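Local coordinates for imidazolonepropionase (Unidentified, PDB 2Q09), which catalyses the hydrolytic opening of the ring of 4-imidazolone-5-propanoate to N-formimidoyl-L-glutamate, the third step of histidine degradation, at residues H265-L269 with E296-P301; D212-I218 with G241-S247; I131-T136 with L395-V400. All coordinates share one frame. Residue numbers count along the deposited sequence, not the author numbering.

Contact 1 (H265-L269 with E296-P301)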
# COMPACT_ATOMS: atom_id res chain seq x y z
N HIS A 265 -1.21 -1.86 -10.69
CA HIS A 265 -0.26 -2.03 -11.80
C HIS A 265 -0.85 -1.31 -13.02
O HIS A 265 -0.46 -0.18 -13.32
CB HIS A 265 0.02 -3.50 -12.11
CG HIS A 265 1.02 -4.12 -11.18
ND1 HIS A 265 2.32 -3.67 -11.10
CD2 HIS A 265 0.91 -5.14 -10.30
CE1 HIS A 265 2.97 -4.39 -10.19
NE2 HIS A 265 2.13 -5.28 -9.69
N LEU A 266 -1.77 -1.96 -13.72
CA LEU A 266 -2.46 -1.34 -14.84
C LEU A 266 -1.68 -0.93 -16.09
O LEU A 266 -2.19 -0.13 -16.88
CB LEU A 266 -3.22 -0.11 -14.32
CG LEU A 266 -4.36 -0.28 -13.31
CD1 LEU A 266 -4.13 -1.47 -12.39
CD2 LEU A 266 -4.49 1.00 -12.50
N GLU A 267 -0.48 -1.45 -16.30
CA GLU A 267 0.28 -1.09 -17.49
C GLU A 267 -0.56 -1.22 -18.76
O GLU A 267 -0.49 -0.38 -19.66
CB GLU A 267 1.53 -1.97 -17.64
CG GLU A 267 2.77 -1.54 -16.85
CD GLU A 267 2.59 -1.64 -15.35
OE1 GLU A 267 1.73 -2.43 -14.92
OE2 GLU A 267 3.32 -0.95 -14.61
N TYR A 268 -1.37 -2.28 -18.83
CA TYR A 268 -2.21 -2.55 -20.00
C TYR A 268 -3.69 -2.23 -19.85
O TYR A 268 -4.53 -2.81 -20.55
CB TYR A 268 -2.05 -4.02 -20.41
CG TYR A 268 -0.69 -4.36 -20.96
CD1 TYR A 268 -0.42 -4.24 -22.33
CD2 TYR A 268 0.36 -4.75 -20.12
CE1 TYR A 268 0.86 -4.51 -22.84
CE2 TYR A 268 1.63 -5.01 -20.62
CZ TYR A 268 1.87 -4.90 -21.98
OH TYR A 268 3.13 -5.15 -22.48
N LEU A 269 -4.04 -1.31 -18.96
CA LEU A 269 -5.44 -0.95 -18.77
C LEU A 269 -5.97 -0.25 -20.02
O LEU A 269 -5.28 0.57 -20.63
CB LEU A 269 -5.58 -0.03 -17.56
CG LEU A 269 -6.98 0.47 -17.18
CD1 LEU A 269 -7.86 -0.69 -16.75
CD2 LEU A 269 -6.85 1.48 -16.05
N GLU A 296 10.27 -2.49 -17.74
CA GLU A 296 9.10 -2.46 -18.60
C GLU A 296 9.13 -1.22 -19.49
O GLU A 296 9.78 -0.23 -19.16
CB GLU A 296 7.84 -2.47 -17.73
CG GLU A 296 6.53 -2.40 -18.50
CD GLU A 296 6.32 -3.59 -19.42
OE1 GLU A 296 6.23 -4.72 -18.91
OE2 GLU A 296 6.25 -3.37 -20.65
N THR A 297 8.43 -1.27 -20.61
CA THR A 297 8.38 -0.13 -21.51
C THR A 297 6.95 0.34 -21.75
O THR A 297 6.73 1.43 -22.27
CB THR A 297 9.06 -0.44 -22.86
OG1 THR A 297 8.52 -1.65 -23.40
CG2 THR A 297 10.57 -0.61 -22.67
N LYS A 298 5.98 -0.47 -21.35
CA LYS A 298 4.57 -0.12 -21.51
C LYS A 298 4.11 0.64 -20.27
O LYS A 298 4.01 0.08 -19.18
CB LYS A 298 3.72 -1.38 -21.69
CG LYS A 298 2.26 -1.12 -22.05
CD LYS A 298 2.13 -0.28 -23.31
CE LYS A 298 0.75 -0.43 -23.91
NZ LYS A 298 -0.29 -0.44 -22.86
N LEU A 299 3.86 1.93 -20.44
CA LEU A 299 3.44 2.80 -19.34
C LEU A 299 1.94 2.71 -19.05
O LEU A 299 1.14 2.53 -19.96
CB LEU A 299 3.78 4.24 -19.67
CG LEU A 299 5.26 4.58 -19.86
CD1 LEU A 299 5.42 5.57 -21.00
CD2 LEU A 299 5.84 5.13 -18.58
N PRO A 300 1.56 2.82 -17.77
CA PRO A 300 0.15 2.76 -17.39
C PRO A 300 -0.51 3.97 -18.05
O PRO A 300 0.14 4.99 -18.26
CB PRO A 300 0.19 2.89 -15.87
CG PRO A 300 1.52 2.35 -15.49
CD PRO A 300 2.42 2.93 -16.58
N PRO A 301 -1.80 3.88 -18.41
CA PRO A 301 -2.50 4.99 -19.05
C PRO A 301 -2.82 6.17 -18.12
O PRO A 301 -3.98 6.51 -17.89
CB PRO A 301 -3.77 4.32 -19.59
CG PRO A 301 -4.08 3.34 -18.50
CD PRO A 301 -2.71 2.74 -18.20

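Contact 2 (D212-I218 with G241-S247). With FE (Fe (III) ion), chain B; DI6 (3-[(4S)-2,5-dioxoimidazolidin-4-yl]propanoic acid), chain C.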
# COMPACT_ATOMS: atom_id res chain seq x y z
N ASP A 212 -7.01 -10.21 -2.42
CA ASP A 212 -6.34 -9.78 -3.64
C ASP A 212 -6.18 -10.97 -4.60
O ASP A 212 -6.29 -12.12 -4.18
CB ASP A 212 -4.96 -9.22 -3.26
CG ASP A 212 -4.32 -8.37 -4.35
OD1 ASP A 212 -4.77 -8.39 -5.52
OD2 ASP A 212 -3.33 -7.67 -4.02
N VAL A 213 -5.89 -10.68 -5.86
CA VAL A 213 -5.71 -11.72 -6.87
C VAL A 213 -4.76 -11.30 -7.99
O VAL A 213 -4.77 -10.16 -8.43
CB VAL A 213 -7.06 -12.10 -7.55
CG1 VAL A 213 -6.81 -13.05 -8.70
CG2 VAL A 213 -8.01 -12.73 -6.53
N PHE A 214 -3.93 -12.23 -8.44
CA PHE A 214 -3.02 -11.96 -9.54
C PHE A 214 -3.68 -12.51 -10.80
O PHE A 214 -3.54 -13.68 -11.14
CB PHE A 214 -1.67 -12.64 -9.33
CG PHE A 214 -0.72 -12.46 -10.48
CD1 PHE A 214 -0.52 -11.20 -11.04
CD2 PHE A 214 0.01 -13.54 -10.98
CE1 PHE A 214 0.39 -11.02 -12.08
CE2 PHE A 214 0.91 -13.36 -12.02
CZ PHE A 214 1.11 -12.10 -12.57
N CYS A 215 -4.42 -11.65 -11.50
CA CYS A 215 -5.12 -12.02 -12.71
C CYS A 215 -4.26 -11.74 -13.93
O CYS A 215 -4.04 -10.59 -14.31
CB CYS A 215 -6.43 -11.23 -12.80
SG CYS A 215 -7.33 -11.45 -14.35
N GLU A 216 -3.78 -12.81 -14.56
CA GLU A 216 -2.90 -12.66 -15.72
C GLU A 216 -2.77 -14.00 -16.44
O GLU A 216 -3.22 -15.02 -15.93
CB GLU A 216 -1.53 -12.18 -15.21
CG GLU A 216 -0.58 -11.66 -16.27
CD GLU A 216 -1.11 -10.43 -16.96
OE1 GLU A 216 -1.14 -9.34 -16.34
OE2 GLU A 216 -1.50 -10.55 -18.13
N HIS A 217 -2.18 -13.99 -17.64
CA HIS A 217 -2.02 -15.22 -18.40
C HIS A 217 -1.16 -16.22 -17.64
O HIS A 217 -1.43 -17.41 -17.66
CB HIS A 217 -1.41 -14.93 -19.78
CG HIS A 217 -0.16 -14.12 -19.74
ND1 HIS A 217 -0.13 -12.83 -19.26
CD2 HIS A 217 1.11 -14.40 -20.14
CE1 HIS A 217 1.09 -12.34 -19.36
NE2 HIS A 217 1.86 -13.27 -19.90
N ILE A 218 -0.11 -15.73 -16.98
CA ILE A 218 0.75 -16.61 -16.20
C ILE A 218 0.30 -16.57 -14.74
O ILE A 218 0.99 -17.04 -13.84
CB ILE A 218 2.25 -16.19 -16.30
CG1 ILE A 218 2.49 -14.85 -15.62
CG2 ILE A 218 2.66 -16.11 -17.75
CD1 ILE A 218 3.91 -14.33 -15.72
N GLY A 241 -7.10 -6.22 -6.75
CA GLY A 241 -6.38 -7.13 -7.62
C GLY A 241 -5.18 -6.59 -8.37
O GLY A 241 -5.09 -5.39 -8.65
N HIS A 242 -4.24 -7.48 -8.67
CA HIS A 242 -3.05 -7.14 -9.44
C HIS A 242 -3.54 -7.25 -10.89
O HIS A 242 -3.59 -8.35 -11.44
CB HIS A 242 -1.94 -8.16 -9.21
CG HIS A 242 -1.17 -7.95 -7.94
ND1 HIS A 242 -1.73 -8.06 -6.69
CD2 HIS A 242 0.14 -7.67 -7.74
CE1 HIS A 242 -0.79 -7.86 -5.77
NE2 HIS A 242 0.35 -7.63 -6.39
N MSE A 243 -3.91 -6.12 -11.49
CA MSE A 243 -4.44 -6.14 -12.85
C MSE A 243 -3.63 -5.48 -13.96
O MSE A 243 -2.91 -4.50 -13.74
CB MSE A 243 -5.84 -5.52 -12.86
CG MSE A 243 -6.95 -6.50 -13.18
SE MSE A 243 -7.01 -7.92 -11.88
CE MSE A 243 -7.85 -6.94 -10.48
N ASP A 244 -3.78 -6.05 -15.16
CA ASP A 244 -3.15 -5.54 -16.36
C ASP A 244 -1.67 -5.17 -16.26
O ASP A 244 -1.23 -4.16 -16.81
CB ASP A 244 -3.93 -4.32 -16.86
CG ASP A 244 -5.40 -4.61 -17.08
OD1 ASP A 244 -5.71 -5.63 -17.74
OD2 ASP A 244 -6.25 -3.83 -16.60
N GLN A 245 -0.89 -5.99 -15.55
CA GLN A 245 0.53 -5.72 -15.42
C GLN A 245 1.30 -6.23 -16.65
O GLN A 245 2.20 -5.55 -17.14
CB GLN A 245 1.09 -6.38 -14.15
CG GLN A 245 2.58 -6.14 -13.92
CD GLN A 245 3.11 -6.88 -12.70
OE1 GLN A 245 2.57 -7.90 -12.29
NE2 GLN A 245 4.20 -6.37 -12.13
N LEU A 246 0.93 -7.42 -17.13
CA LEU A 246 1.60 -8.01 -18.29
C LEU A 246 0.69 -8.07 -19.52
O LEU A 246 1.17 -8.09 -20.66
CB LEU A 246 2.11 -9.42 -17.95
CG LEU A 246 3.05 -9.56 -16.74
CD1 LEU A 246 3.41 -11.02 -16.54
CD2 LEU A 246 4.30 -8.71 -16.94
N SER A 247 -0.62 -8.12 -19.30
CA SER A 247 -1.59 -8.15 -20.39
C SER A 247 -2.97 -7.83 -19.85
O SER A 247 -3.19 -7.86 -18.64
CB SER A 247 -1.60 -9.52 -21.08
OG SER A 247 -2.37 -10.46 -20.35
FE FE B . 2.29 -6.54 -5.69
N1 DI6 C . 3.33 -8.93 -9.72
C2 DI6 C . 4.56 -8.57 -9.31
O2 DI6 C . 5.33 -7.81 -9.88
C3 DI6 C . 4.80 -9.31 -7.97
N4 DI6 C . 3.54 -10.06 -7.80
C5 DI6 C . 2.75 -9.78 -8.86
O5 DI6 C . 1.62 -10.24 -9.00
C6 DI6 C . 6.02 -10.22 -8.06
C7 DI6 C . 6.29 -10.97 -6.75
C8 DI6 C . 7.51 -11.90 -6.78
O9 DI6 C . 7.97 -12.28 -5.69
O10 DI6 C . 8.02 -12.25 -7.88
O HOH W 1 -4.33 -8.83 -16.29
O HOH W 2 -1.87 -8.26 -13.82
O HOH W 3 3.61 -6.63 -7.74

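Contact 3 (I131-T136 with L395-V400)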
# COMPACT_ATOMS: atom_id res chain seq x y z
N ILE A 131 8.56 3.47 8.52
CA ILE A 131 8.18 4.32 9.65
C ILE A 131 8.93 5.65 9.66
O ILE A 131 8.32 6.72 9.76
CB ILE A 131 8.42 3.58 11.00
CG1 ILE A 131 7.22 2.67 11.34
CG2 ILE A 131 8.56 4.59 12.15
CD1 ILE A 131 6.66 1.90 10.18
N ARG A 132 10.25 5.60 9.53
CA ARG A 132 11.03 6.83 9.54
C ARG A 132 10.82 7.73 8.32
O ARG A 132 11.20 8.90 8.35
CB ARG A 132 12.51 6.52 9.74
CG ARG A 132 13.13 5.68 8.65
CD ARG A 132 14.49 5.18 9.10
NE ARG A 132 15.22 4.55 8.01
CZ ARG A 132 16.31 3.82 8.16
NH1 ARG A 132 16.81 3.61 9.37
NH2 ARG A 132 16.91 3.29 7.10
N GLU A 133 10.23 7.18 7.26
CA GLU A 133 9.94 7.98 6.07
C GLU A 133 8.63 8.72 6.28
O GLU A 133 8.27 9.60 5.50
CB GLU A 133 9.77 7.11 4.82
CG GLU A 133 11.01 6.49 4.26
CD GLU A 133 10.84 6.10 2.79
OE1 GLU A 133 9.74 5.63 2.43
OE2 GLU A 133 11.81 6.25 2.02
N GLY A 134 7.90 8.33 7.32
CA GLY A 134 6.63 8.97 7.60
C GLY A 134 5.41 8.11 7.31
O GLY A 134 4.28 8.60 7.34
N VAL A 135 5.61 6.82 7.02
CA VAL A 135 4.46 5.95 6.74
C VAL A 135 3.78 5.57 8.05
O VAL A 135 4.42 5.05 8.96
CB VAL A 135 4.90 4.67 6.01
CG1 VAL A 135 3.69 3.75 5.79
CG2 VAL A 135 5.53 5.02 4.65
N THR A 136 2.49 5.85 8.16
CA THR A 136 1.75 5.56 9.39
C THR A 136 0.73 4.44 9.21
O THR A 136 0.20 3.92 10.19
CB THR A 136 1.06 6.82 9.92
OG1 THR A 136 0.31 7.44 8.87
CG2 THR A 136 2.11 7.80 10.44
N LEU A 395 11.70 13.79 9.67
CA LEU A 395 10.59 13.90 10.61
C LEU A 395 11.01 14.55 11.92
O LEU A 395 12.04 14.21 12.49
CB LEU A 395 10.00 12.53 10.91
CG LEU A 395 9.25 11.84 9.77
CD1 LEU A 395 8.83 10.45 10.21
CD2 LEU A 395 8.05 12.68 9.37
N VAL A 396 10.22 15.51 12.37
CA VAL A 396 10.48 16.19 13.63
C VAL A 396 9.51 15.57 14.64
O VAL A 396 9.79 15.48 15.84
CB VAL A 396 10.20 17.70 13.52
CG1 VAL A 396 10.05 18.31 14.90
CG2 VAL A 396 11.35 18.39 12.78
N SER A 397 8.37 15.12 14.12
CA SER A 397 7.34 14.51 14.95
C SER A 397 6.49 13.58 14.08
O SER A 397 6.12 13.93 12.96
CB SER A 397 6.46 15.60 15.58
OG SER A 397 5.45 15.04 16.40
N ARG A 398 6.20 12.40 14.61
CA ARG A 398 5.39 11.42 13.88
C ARG A 398 4.28 10.98 14.83
O ARG A 398 4.52 10.22 15.77
CB ARG A 398 6.24 10.21 13.46
CG ARG A 398 5.46 9.10 12.75
CD ARG A 398 6.40 7.99 12.26
NE ARG A 398 5.67 6.88 11.68
CZ ARG A 398 5.05 5.94 12.39
NH1 ARG A 398 5.08 5.97 13.72
NH2 ARG A 398 4.38 4.98 11.77
N VAL A 399 3.07 11.46 14.57
CA VAL A 399 1.93 11.17 15.41
C VAL A 399 0.97 10.16 14.81
O VAL A 399 0.52 10.30 13.67
CB VAL A 399 1.16 12.47 15.73
CG1 VAL A 399 -0.09 12.15 16.54
CG2 VAL A 399 2.05 13.42 16.49
N VAL A 400 0.65 9.13 15.60
CA VAL A 400 -0.27 8.09 15.17
C VAL A 400 -1.32 7.93 16.28
O VAL A 400 -0.98 7.72 17.44
CB VAL A 400 0.47 6.75 14.95
CG1 VAL A 400 -0.52 5.65 14.60
CG2 VAL A 400 1.50 6.92 13.82

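Contact 1 (H265-L269 with E296-P301)
Two loops of the amidohydrolase TIM barrel pack together, one after strand 262-265 and one before helix 302-307. Residues L266 to L269 form a type I beta turn, closed by L269 N to L266 O at 3.0 Å. The backbones come closest at E267 and P300, with CA atoms 3.9 Å apart. No backbone hydrogen bond joins the segments. Instead the prolines lie against turn carbonyls, with L266 O 3.2 Å from P301 CD. P301 is the N-cap residue of helix 302-307, and its CG packs on L269 CB at 3.8 Å. H265, just before the turn, belongs to the ligand pocket. E267 CG lies 3.1 Å from K298 O. E296 OE2 accepts hydrogen bonds from T297 N and K298 N, both at 3.0 Å. K298 crosses the Y268 ring in a CH-pi contact, CG 3.9 Å from the centroid and over the face. K298 NZ makes a weak hydrogen bond to E267 O at 3.2 Å.

Contact 2 (D212-I218 with G241-S247)
E216 is the polar hub of this contact. Its OE2 accepts a very short hydrogen bond from S247 OG, 2.4 Å, and one from the neighbouring H217 ND1 at 2.9 Å. Its OE1 takes L246 N at 2.9 Å and, weakly, S247 N at 3.2 Å. The carboxylate thus holds the loop that follows strand 238-243. Water 2 links E216 OE1, H242 O and Q245 N; water 1 links C215 O, D244 N and S247 O. They fill the gap where the backbones part. Closer to the strands, H242 N donates to V213 O at 2.7 Å, and C215 N returns a weak bond to H242 O at 3.4 Å. This is a single parallel bridge around F214 and H242. H242 NE2 binds the iron at 2.3 Å, while its ND1 makes a weak hydrogen bond to D212 OD1 at 3.3 Å. D212 also forms a salt bridge with K141. Q245 grips the inhibitor ring with two bonds: DI6 N1 donates to OE1 and NE2 donates to DI6 O2, each 2.9 Å. The face of the F214 ring meets DI6 O5, and its edge meets H242 CB. Apolar contacts flank this core: C215 CB touches SE of the selenomethionine M243 at 3.5 Å, and I218 CD1 touches L246 CD1 at 3.4 Å. H72, H74 and D317 complete the protein ligands of the iron. Strand 210-213, helix 222-234 and strand 238-243 form a beta-alpha-beta unit of the TIM barrel, with the metal and ligand site at the strands' C-terminal ends.

Contact 3 (I131-T136 with L395-V400)
L395 opens the second segment by pointing its side chain at the end of helix 116-133. Its CD1 lies 3.4 Å from R132 O and 3.7 Å from G134 N. The helix ends there in a Schellman motif, with G134 N bonded to I131 O at 3.0 Å. G134 has a positive phi of 109°, and a CB at these angles would be jammed against the preceding carbonyl oxygen. The chain then turns at V396. V396 and S397 form a classic beta bulge opposite V377 of strand 375-378. The main link follows at R398. Its extended side chain reaches into the junction between helix 116-133 and strand 135-141. NH2 donates to V135 O at 2.8 Å, almost in line, and also to P166 O. The guanidinium is sandwiched, with I131 CG1 over one face and T136 CG2 over the opposite face. V399 points away and packs on F375 and W9. V400 turns back toward the first segment, where its CG2 meets T136 CG2 at 3.5 Å. The contact therefore joins strand 395-400, near the C terminus, to the start of barrel strand 135-141, with V135 about 11 Å from the metal ligand H72 by side chains. The buried R398 has its NH2 held by two main-chain carbonyls, V135 O and P166 O. Neither segment supplies it a carboxylate, and aliphatic groups pack on both guanidinium faces.

In the fold
Contact 3 starts at 131-136, where helix 116-133 passes into strand 135-141. Contact 2 then closes a short loop around helix 222-234, from 212-218 to 241-247. Contact 1 follows in series; its loop, from 265-269 to 296-301, spans helix 271-280, strand 283-286 and helix 288-293. Only at 395-400 does contact 3 close, tying that strand to the start of barrel strand 135-141, so both other contacts nest inside its loop and none cross. Contacts 1 and 2 touch: L266 N to M243 O and Y268 N to D244 O, each 2.8 Å, are probable hydrogen bonds. Both contacts lie on the metal-site side of the chain's centre; contact 3 lies opposite, 31 to 32 Å away between centres.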